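Local coordinates for histidine--tRNA ligase (Thermus thermophilus, PDB 1H4V), which joins L-histidine to tRNA(His) at the expense of ATP, releasing AMP and diphosphate, and works as a homodimeric class II aminoacyl-tRNA synthetase, at residues Val161-Val166 against Glu239-Leu244; Thr267-His272 against Val303-Gly308; Leu146-Leu151 against Leu247-Glu252. All blocks are in the same frame, centred on the assembly; numbering follows the deposited sequence.

In the fold
All three contacts lie in the catalytic part of the enzyme, and the centre of each is about 11 Å from the centres of the other two. They meet on one mixed sheet, where strands 251-253, 160-165 and 267-272 are successive neighbours and strand 302-308 lies further in. Contact 1 sets helix 231-246 against this sheet, contact 3 links helix 137-153 to the chain entering strand 251-253, and contact 2 lies within the sheet. Along the chain contact 1 is nested inside the loop closed by contact 3, and contact 2 follows both. Contacts 1 and 3 thereby bring together two catalytic regions separated in sequence by a mainly helical insertion.

Contact 1: residues Val161-Val166 against Glu239-Leu244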
loop_
_atom_site.group_PDB
_atom_site.type_symbol
_atom_site.label_atom_id
_atom_site.label_comp_id
_atom_site.label_asym_id
_atom_site.label_seq_id
_atom_site.Cartn_x
_atom_site.Cartn_y
_atom_site.Cartn_z
ATOM N N VAL A 161 -22.515 3.550 -18.237
ATOM C CA VAL A 161 -21.529 4.556 -18.591
ATOM C C VAL A 161 -22.202 5.853 -19.026
ATOM O O VAL A 161 -22.990 5.865 -19.968
ATOM C CB VAL A 161 -20.624 4.065 -19.738
ATOM C CG1 VAL A 161 -19.635 5.153 -20.135
ATOM C CG2 VAL A 161 -19.895 2.815 -19.302
ATOM N N LYS A 162 -21.895 6.944 -18.336
ATOM C CA LYS A 162 -22.474 8.235 -18.681
ATOM C C LYS A 162 -21.386 9.180 -19.160
ATOM O O LYS A 162 -20.373 9.375 -18.500
ATOM C CB LYS A 162 -23.249 8.796 -17.489
ATOM C CG LYS A 162 -24.390 7.860 -17.122
ATOM C CD LYS A 162 -25.380 8.449 -16.150
ATOM C CE LYS A 162 -26.482 7.440 -15.854
ATOM N NZ LYS A 162 -27.101 6.907 -17.113
ATOM N N LEU A 163 -21.603 9.739 -20.342
ATOM C CA LEU A 163 -20.646 10.622 -20.983
ATOM C C LEU A 163 -21.194 12.033 -21.164
ATOM O O LEU A 163 -22.401 12.244 -21.212
ATOM C CB LEU A 163 -20.260 10.024 -22.344
ATOM C CG LEU A 163 -19.269 10.769 -23.242
ATOM C CD1 LEU A 163 -17.927 10.900 -22.546
ATOM C CD2 LEU A 163 -19.115 10.017 -24.554
ATOM N N SER A 164 -20.292 13.000 -21.262
ATOM C CA SER A 164 -20.684 14.385 -21.442
ATOM C C SER A 164 -19.451 15.228 -21.704
ATOM O O SER A 164 -18.338 14.707 -21.816
ATOM C CB SER A 164 -21.400 14.902 -20.190
ATOM O OG SER A 164 -21.761 16.268 -20.332
ATOM N N SER A 165 -19.658 16.539 -21.786
ATOM C CA SER A 165 -18.574 17.476 -22.030
ATOM C C SER A 165 -18.811 18.777 -21.291
ATOM O O SER A 165 -19.955 19.172 -21.070
ATOM C CB SER A 165 -18.449 17.763 -23.528
ATOM O OG SER A 165 -17.517 18.807 -23.754
ATOM N N VAL A 166 -17.727 19.437 -20.900
ATOM C CA VAL A 166 -17.838 20.716 -20.216
ATOM C C VAL A 166 -17.262 21.831 -21.094
ATOM O O VAL A 166 -17.087 22.962 -20.641
ATOM C CB VAL A 166 -17.123 20.691 -18.848
ATOM C CG1 VAL A 166 -17.810 19.682 -17.932
ATOM C CG2 VAL A 166 -15.663 20.344 -19.023
ATOM N N GLU A 239 -15.777 12.703 -31.631
ATOM C CA GLU A 239 -14.692 11.741 -31.830
ATOM C C GLU A 239 -14.718 10.700 -30.697
ATOM O O GLU A 239 -14.649 9.490 -30.946
ATOM C CB GLU A 239 -13.338 12.460 -31.833
ATOM C CG GLU A 239 -13.088 13.342 -33.044
ATOM C CD GLU A 239 -12.757 12.538 -34.293
ATOM O OE1 GLU A 239 -11.688 11.889 -34.317
ATOM O OE2 GLU A 239 -13.562 12.551 -35.250
ATOM N N VAL A 240 -14.820 11.174 -29.457
ATOM C CA VAL A 240 -14.858 10.272 -28.315
ATOM C C VAL A 240 -16.026 9.296 -28.451
ATOM O O VAL A 240 -15.876 8.093 -28.212
ATOM C CB VAL A 240 -15.008 11.040 -26.983
ATOM C CG1 VAL A 240 -14.999 10.063 -25.815
ATOM C CG2 VAL A 240 -13.887 12.051 -26.837
ATOM N N GLU A 241 -17.188 9.818 -28.840
ATOM C CA GLU A 241 -18.373 8.986 -29.014
ATOM C C GLU A 241 -18.125 7.927 -30.085
ATOM O O GLU A 241 -18.470 6.758 -29.906
ATOM C CB GLU A 241 -19.576 9.835 -29.425
ATOM C CG GLU A 241 -20.028 10.846 -28.388
ATOM C CD GLU A 241 -21.215 11.674 -28.859
ATOM O OE1 GLU A 241 -22.270 11.080 -29.162
ATOM O OE2 GLU A 241 -21.094 12.916 -28.930
ATOM N N ARG A 242 -17.519 8.336 -31.193
ATOM C CA ARG A 242 -17.248 7.407 -32.278
ATOM C C ARG A 242 -16.397 6.233 -31.804
ATOM O O ARG A 242 -16.693 5.080 -32.124
ATOM C CB ARG A 242 -16.548 8.120 -33.441
ATOM C CG ARG A 242 -16.417 7.242 -34.679
ATOM C CD ARG A 242 -15.710 7.959 -35.822
ATOM N NE ARG A 242 -14.275 8.097 -35.581
ATOM C CZ ARG A 242 -13.421 8.625 -36.453
ATOM N NH1 ARG A 242 -13.862 9.068 -37.623
ATOM N NH2 ARG A 242 -12.128 8.698 -36.163
ATOM N N HIS A 243 -15.351 6.518 -31.032
ATOM C CA HIS A 243 -14.496 5.450 -30.532
ATOM C C HIS A 243 -15.223 4.457 -29.631
ATOM O O HIS A 243 -15.034 3.249 -29.773
ATOM C CB HIS A 243 -13.281 6.026 -29.801
ATOM C CG HIS A 243 -12.385 6.835 -30.683
ATOM N ND1 HIS A 243 -12.076 6.457 -31.974
ATOM C CD2 HIS A 243 -11.747 8.008 -30.471
ATOM C CE1 HIS A 243 -11.289 7.366 -32.519
ATOM N NE2 HIS A 243 -11.074 8.318 -31.630
ATOM N N LEU A 244 -16.057 4.947 -28.716
ATOM C CA LEU A 244 -16.784 4.049 -27.819
ATOM C C LEU A 244 -17.746 3.155 -28.594
ATOM O O LEU A 244 -17.891 1.968 -28.289
ATOM C CB LEU A 244 -17.552 4.842 -26.760
ATOM C CG LEU A 244 -16.697 5.662 -25.784
ATOM C CD1 LEU A 244 -17.607 6.416 -24.832
ATOM C CD2 LEU A 244 -15.748 4.741 -25.023
#
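Leu163 meets helix residues Val240, Glu241 and Leu244 chiefly through one methyl group, CD2. The strand 161-165 and the helix 239-244 run nearly antiparallel, at 159°, with their axes 10.3 Å apart, a separation that a leucine on the strand and aliphatic groups on the helix can span. Leu163 is extended, with CG anti to the backbone N (chi1 179°) and CD2 continuing outward as the far branch. Leu244 also stretches CD1 away from its backbone, and the two leucines meet tip to tip, 3.9 Å between Leu163 CD2 and Leu244 CD1. One turn earlier Val240 adds a looser touch, its CG1 standing 4.3 Å from Leu163 CD2. The short beta-branched valine suits a position close to the sheet, where Thr267 of the neighbouring strand also touches it.

Glu241 borders this apolar patch. Its CG lies 4.0 Å from Leu163 CD2, while the extended chain carries the carboxylate onward to a hydrogen bond between OE1 and the hydroxyl of Tyr251. Its methylenes therefore serve the packing and its charge is placed elsewhere.

The outward side of the helix is much looser. Arg242 is exposed, and its NH2 lies 3.7 Å from Glu239 OE1 with no N-H aimed at the oxygen, so the attraction is long and electrostatic. His243 instead faces the dimer interface, where its ND1 is hydrogen-bonded to Tyr346 of the second subunit.

No hydrogen bond crosses from strand to helix; the strand's backbone bonds to strands 251-253 and 267-272 instead. Helix 231-246, which follows the insertion, is thus seated on the catalytic sheet by the fit of aliphatic groups, with polar bonds placed round its margin.

Contact 2: residues Thr267-His272 against Val303-Gly308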
loop_
_atom_site.group_PDB
_atom_site.type_symbol
_atom_site.label_atom_id
_atom_site.label_comp_id
_atom_site.label_asym_id
_atom_site.label_seq_id
_atom_site.Cartn_x
_atom_site.Cartn_y
_atom_site.Cartn_z
ATOM N N THR A 267 -14.296 16.370 -22.319
ATOM C CA THR A 267 -14.732 15.097 -21.745
ATOM C C THR A 267 -14.917 14.970 -20.237
ATOM O O THR A 267 -14.077 15.379 -19.443
ATOM C CB THR A 267 -13.793 13.952 -22.173
ATOM O OG1 THR A 267 -13.540 14.050 -23.577
ATOM C CG2 THR A 267 -14.437 12.608 -21.903
ATOM N N ALA A 268 -16.042 14.383 -19.862
ATOM C CA ALA A 268 -16.360 14.109 -18.469
ATOM C C ALA A 268 -17.152 12.819 -18.568
ATOM O O ALA A 268 -17.897 12.624 -19.533
ATOM C CB ALA A 268 -17.210 15.207 -17.880
ATOM N N PHE A 269 -17.001 11.932 -17.594
ATOM C CA PHE A 269 -17.726 10.680 -17.656
ATOM C C PHE A 269 -17.800 10.015 -16.306
ATOM O O PHE A 269 -17.021 10.317 -15.407
ATOM C CB PHE A 269 -17.060 9.734 -18.662
ATOM C CG PHE A 269 -15.686 9.307 -18.268
ATOM C CD1 PHE A 269 -15.495 8.161 -17.500
ATOM C CD2 PHE A 269 -14.574 10.050 -18.659
ATOM C CE1 PHE A 269 -14.210 7.756 -17.123
ATOM C CE2 PHE A 269 -13.286 9.659 -18.290
ATOM C CZ PHE A 269 -13.104 8.503 -17.517
ATOM N N GLU A 270 -18.748 9.099 -16.185
ATOM C CA GLU A 270 -18.964 8.364 -14.955
ATOM C C GLU A 270 -19.543 6.997 -15.275
ATOM O O GLU A 270 -20.154 6.797 -16.331
ATOM C CB GLU A 270 -19.930 9.126 -14.042
ATOM C CG GLU A 270 -19.246 10.028 -13.046
ATOM C CD GLU A 270 -20.224 10.886 -12.251
ATOM O OE1 GLU A 270 -21.272 10.350 -11.826
ATOM O OE2 GLU A 270 -19.939 12.095 -12.043
ATOM N N VAL A 271 -19.322 6.056 -14.360
ATOM C CA VAL A 271 -19.842 4.707 -14.492
ATOM C C VAL A 271 -20.680 4.460 -13.241
ATOM O O VAL A 271 -20.170 4.527 -12.122
ATOM C CB VAL A 271 -18.713 3.667 -14.575
ATOM C CG1 VAL A 271 -19.300 2.289 -14.814
ATOM C CG2 VAL A 271 -17.769 4.023 -15.694
ATOM N N HIS A 272 -21.967 4.189 -13.436
ATOM C CA HIS A 272 -22.885 3.960 -12.325
ATOM C C HIS A 272 -23.255 2.493 -12.179
ATOM O O HIS A 272 -23.198 1.725 -13.139
ATOM C CB HIS A 272 -24.166 4.772 -12.536
ATOM C CG HIS A 272 -23.960 6.253 -12.504
ATOM N ND1 HIS A 272 -23.932 6.973 -11.328
ATOM C CD2 HIS A 272 -23.733 7.144 -13.497
ATOM C CE1 HIS A 272 -23.695 8.246 -11.600
ATOM N NE2 HIS A 272 -23.569 8.376 -12.908
ATOM N N VAL A 303 -6.155 13.611 -19.047
ATOM C CA VAL A 303 -7.445 12.952 -19.005
ATOM C C VAL A 303 -7.215 11.688 -18.199
ATOM O O VAL A 303 -6.152 11.074 -18.288
ATOM C CB VAL A 303 -7.966 12.617 -20.430
ATOM C CG1 VAL A 303 -7.031 11.645 -21.118
ATOM C CG2 VAL A 303 -9.367 12.032 -20.349
ATOM N N GLY A 304 -8.197 11.312 -17.392
ATOM C CA GLY A 304 -8.050 10.127 -16.573
ATOM C C GLY A 304 -9.286 9.873 -15.742
ATOM O O GLY A 304 -10.347 10.436 -16.020
ATOM N N PHE A 305 -9.150 9.027 -14.724
ATOM C CA PHE A 305 -10.271 8.700 -13.857
ATOM C C PHE A 305 -9.813 8.187 -12.504
ATOM O O PHE A 305 -8.632 7.941 -12.280
ATOM C CB PHE A 305 -11.156 7.627 -14.511
ATOM C CG PHE A 305 -10.488 6.279 -14.646
ATOM C CD1 PHE A 305 -9.972 5.858 -15.868
ATOM C CD2 PHE A 305 -10.389 5.423 -13.553
ATOM C CE1 PHE A 305 -9.368 4.596 -16.000
ATOM C CE2 PHE A 305 -9.788 4.170 -13.676
ATOM C CZ PHE A 305 -9.279 3.755 -14.901
ATOM N N ALA A 306 -10.774 8.011 -11.612
ATOM C CA ALA A 306 -10.522 7.474 -10.285
ATOM C C ALA A 306 -11.779 6.734 -9.876
ATOM O O ALA A 306 -12.869 7.077 -10.325
ATOM C CB ALA A 306 -10.244 8.602 -9.285
ATOM N N PHE A 307 -11.626 5.689 -9.074
ATOM C CA PHE A 307 -12.776 4.966 -8.534
ATOM C C PHE A 307 -12.442 4.549 -7.099
ATOM O O PHE A 307 -11.286 4.300 -6.760
ATOM C CB PHE A 307 -13.196 3.776 -9.421
ATOM C CG PHE A 307 -12.208 2.646 -9.484
ATOM C CD1 PHE A 307 -11.975 1.837 -8.377
ATOM C CD2 PHE A 307 -11.577 2.339 -10.685
ATOM C CE1 PHE A 307 -11.129 0.731 -8.470
ATOM C CE2 PHE A 307 -10.727 1.236 -10.794
ATOM C CZ PHE A 307 -10.503 0.428 -9.690
ATOM N N GLY A 308 -13.453 4.544 -6.245
ATOM C CA GLY A 308 -13.243 4.188 -4.853
ATOM C C GLY A 308 -13.259 2.691 -4.643
ATOM O O GLY A 308 -14.208 2.004 -5.023
#
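The strands bearing Phe269 and Phe305 run parallel to each other but are second neighbours, with strand 281-287 antiparallel between them, and the CA atoms of these two residues are 8.6 Å apart. Across that gap no backbone hydrogen bond forms, and a long side chain is needed to reach over.

Phe269 supplies it. The far end of its ring does the touching: CZ is 3.7 Å from Phe305 CB and equally 3.7 Å from Gly304 O, while CE1 and CE2 lie beside the same two atoms. The ring comes to both at a slant. Its backbone partner in the intervening strand is Gly285, and the lack of a side chain there is consistent with a phenyl ring lying across that strand.

This sheet, with helix 137-153 packed on it, is the core of the class II synthetase catalytic domain. The strand 303-308 and the helix that follows correspond to motif 3 of this family, with Gly308 as the N-cap residue at the junction. In class II enzymes motif 3 contributes to the ATP site.

Phe305 starts toward Phe269 but its ring then turns away, since CG sits between the backbone N and the carbonyl carbon (chi1 67°). The CB methylene is thus presented to Phe269, and the ring meets Tyr129, their planes about 30° apart, as well as Leu146 and Leu147 of helix 137-153. A side chain at Gly304 would point away from Phe269; the nearest atom Gly304 offers to the ring is its peptide oxygen. Leu163 and Val144 also pack on Phe269, from the neighbouring strand and from the helix, which suits an apolar aromatic residue here.

Contact 3: residues Leu146-Leu151 against Leu247-Glu252; sequences LLYECL and LSVPYE
Tyr148 holds its ring out from helix 137-153 toward Val249 and Pro250, and each of these meets a different part of it. With CG anti to the backbone N (chi1 -175°), the tyrosine projects from the helix instead of lying along it, and its hydroxyl end arrives at the turn leading into strand 251-253.

Val249 runs past the ring in the opposite sense. Its CG1 lies over one face, while CG2 approaches nearer the ring's base, 4.0 Å from Tyr148 CD2. A beta-branched residue fits well, because one methyl can cover the middle of the face while the other sits above and beyond the rim. Val161 of strand 160-165 comes to the same side of the ring as Val249.

The side chain of Pro250 crosses that of Tyr148 at about a right angle and meets the outer end of the ring at a slant. Its CD is 3.7 Å from Tyr148 OH, with CG hardly farther off, so the phenol oxygen rests against proline methylenes. Putting an alanine in place of Tyr148 is likely to open a gap beside the methyl groups of Val249 and deprive the CD and CG methylenes of Pro250 of the phenol end they rest against.

A Schellman motif ends helix 231-246 just before these partners and probably helps set their position: Ser248, at positive phi (57°), is its C-prime residue, and Val249 N turns back to Leu244 O. Beyond it Glu252 joins strand 160-165 through its backbone.

Pro250 is exposed whereas Val249 is buried, so the contact grades from core to surface. With no hydrogen bond between the two segments, it depends on shape and apolar surface, and an amphipathic tyrosine suits such a boundary.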
loop_
_atom_site.group_PDB
_atom_site.type_symbol
_atom_site.label_atom_id
_atom_site.label_comp_id
_atom_site.label_asym_id
_atom_site.label_seq_id
_atom_site.Cartn_x
_atom_site.Cartn_y
_atom_site.Cartn_z
ATOM N N LEU A 146 -10.984 1.899 -20.236
ATOM C CA LEU A 146 -10.132 1.327 -19.194
ATOM C C LEU A 146 -10.870 1.219 -17.853
ATOM O O LEU A 146 -10.742 0.214 -17.156
ATOM C CB LEU A 146 -8.859 2.157 -19.010
ATOM C CG LEU A 146 -7.717 1.944 -20.009
ATOM C CD1 LEU A 146 -6.543 2.808 -19.611
ATOM C CD2 LEU A 146 -7.297 0.481 -20.033
ATOM N N LEU A 147 -11.631 2.252 -17.498
ATOM C CA LEU A 147 -12.391 2.243 -16.260
ATOM C C LEU A 147 -13.477 1.192 -16.380
ATOM O O LEU A 147 -13.680 0.377 -15.477
ATOM C CB LEU A 147 -13.022 3.614 -16.001
ATOM C CG LEU A 147 -14.059 3.662 -14.880
ATOM C CD1 LEU A 147 -13.419 3.207 -13.567
ATOM C CD2 LEU A 147 -14.614 5.076 -14.762
ATOM N N TYR A 148 -14.169 1.206 -17.511
ATOM C CA TYR A 148 -15.228 0.240 -17.770
ATOM C C TYR A 148 -14.664 -1.179 -17.599
ATOM O O TYR A 148 -15.258 -2.013 -16.912
ATOM C CB TYR A 148 -15.751 0.443 -19.193
ATOM C CG TYR A 148 -16.931 -0.416 -19.568
ATOM C CD1 TYR A 148 -18.160 -0.262 -18.936
ATOM C CD2 TYR A 148 -16.824 -1.373 -20.577
ATOM C CE1 TYR A 148 -19.257 -1.038 -19.298
ATOM C CE2 TYR A 148 -17.910 -2.154 -20.944
ATOM C CZ TYR A 148 -19.124 -1.980 -20.302
ATOM O OH TYR A 148 -20.207 -2.742 -20.676
ATOM N N GLU A 149 -13.507 -1.433 -18.216
ATOM C CA GLU A 149 -12.836 -2.732 -18.145
ATOM C C GLU A 149 -12.424 -3.151 -16.730
ATOM O O GLU A 149 -12.645 -4.294 -16.340
ATOM C CB GLU A 149 -11.600 -2.740 -19.046
ATOM C CG GLU A 149 -11.795 -3.472 -20.360
ATOM C CD GLU A 149 -11.957 -4.980 -20.179
ATOM O OE1 GLU A 149 -10.963 -5.657 -19.821
ATOM O OE2 GLU A 149 -13.082 -5.488 -20.394
ATOM N N CYS A 150 -11.803 -2.250 -15.972
ATOM C CA CYS A 150 -11.401 -2.586 -14.611
ATOM C C CYS A 150 -12.599 -3.160 -13.878
ATOM O O CYS A 150 -12.502 -4.200 -13.226
ATOM C CB CYS A 150 -10.929 -1.350 -13.840
ATOM S SG CYS A 150 -9.329 -0.672 -14.295
ATOM N N LEU A 151 -13.732 -2.474 -13.998
ATOM C CA LEU A 151 -14.960 -2.878 -13.327
ATOM C C LEU A 151 -15.562 -4.159 -13.887
ATOM O O LEU A 151 -16.054 -4.997 -13.135
ATOM C CB LEU A 151 -15.991 -1.749 -13.398
ATOM C CG LEU A 151 -15.545 -0.379 -12.878
ATOM C CD1 LEU A 151 -16.640 0.649 -13.160
ATOM C CD2 LEU A 151 -15.245 -0.460 -11.389
ATOM N N LEU A 247 -15.933 0.489 -30.032
ATOM C CA LEU A 247 -15.430 -0.447 -29.031
ATOM C C LEU A 247 -16.562 -1.168 -28.314
ATOM O O LEU A 247 -16.343 -1.854 -27.319
ATOM C CB LEU A 247 -14.570 0.291 -28.012
ATOM C CG LEU A 247 -13.197 0.702 -28.544
ATOM C CD1 LEU A 247 -12.588 1.782 -27.669
ATOM C CD2 LEU A 247 -12.314 -0.527 -28.616
ATOM N N SER A 248 -17.774 -1.011 -28.831
ATOM C CA SER A 248 -18.947 -1.639 -28.247
ATOM C C SER A 248 -19.188 -1.278 -26.786
ATOM O O SER A 248 -19.767 -2.068 -26.039
ATOM C CB SER A 248 -18.873 -3.165 -28.393
ATOM O OG SER A 248 -19.222 -3.569 -29.706
ATOM N N VAL A 249 -18.751 -0.095 -26.368
ATOM C CA VAL A 249 -18.990 0.324 -24.990
ATOM C C VAL A 249 -20.304 1.095 -24.939
ATOM O O VAL A 249 -20.416 2.197 -25.478
ATOM C CB VAL A 249 -17.849 1.230 -24.439
ATOM C CG1 VAL A 249 -18.289 1.906 -23.146
ATOM C CG2 VAL A 249 -16.604 0.394 -24.173
ATOM N N PRO A 250 -21.325 0.513 -24.304
ATOM C CA PRO A 250 -22.622 1.191 -24.205
ATOM C C PRO A 250 -22.530 2.424 -23.314
ATOM O O PRO A 250 -22.079 2.335 -22.178
ATOM C CB PRO A 250 -23.525 0.120 -23.603
ATOM C CG PRO A 250 -22.574 -0.651 -22.716
ATOM C CD PRO A 250 -21.346 -0.783 -23.601
ATOM N N TYR A 251 -22.946 3.574 -23.834
ATOM C CA TYR A 251 -22.916 4.804 -23.059
ATOM C C TYR A 251 -24.172 5.628 -23.304
ATOM O O TYR A 251 -24.926 5.383 -24.245
ATOM C CB TYR A 251 -21.689 5.653 -23.404
ATOM C CG TYR A 251 -21.778 6.354 -24.736
ATOM C CD1 TYR A 251 -21.542 5.664 -25.924
ATOM C CD2 TYR A 251 -22.125 7.705 -24.813
ATOM C CE1 TYR A 251 -21.646 6.302 -27.159
ATOM C CE2 TYR A 251 -22.237 8.353 -26.044
ATOM C CZ TYR A 251 -21.995 7.643 -27.215
ATOM O OH TYR A 251 -22.093 8.263 -28.442
ATOM N N GLU A 252 -24.372 6.621 -22.447
ATOM C CA GLU A 252 -25.527 7.497 -22.532
ATOM C C GLU A 252 -25.046 8.928 -22.299
ATOM O O GLU A 252 -24.300 9.193 -21.355
ATOM C CB GLU A 252 -26.539 7.104 -21.453
ATOM C CG GLU A 252 -27.904 7.754 -21.585
ATOM C CD GLU A 252 -28.957 6.801 -22.135
ATOM O OE1 GLU A 252 -28.753 6.258 -23.247
ATOM O OE2 GLU A 252 -29.990 6.599 -21.452
#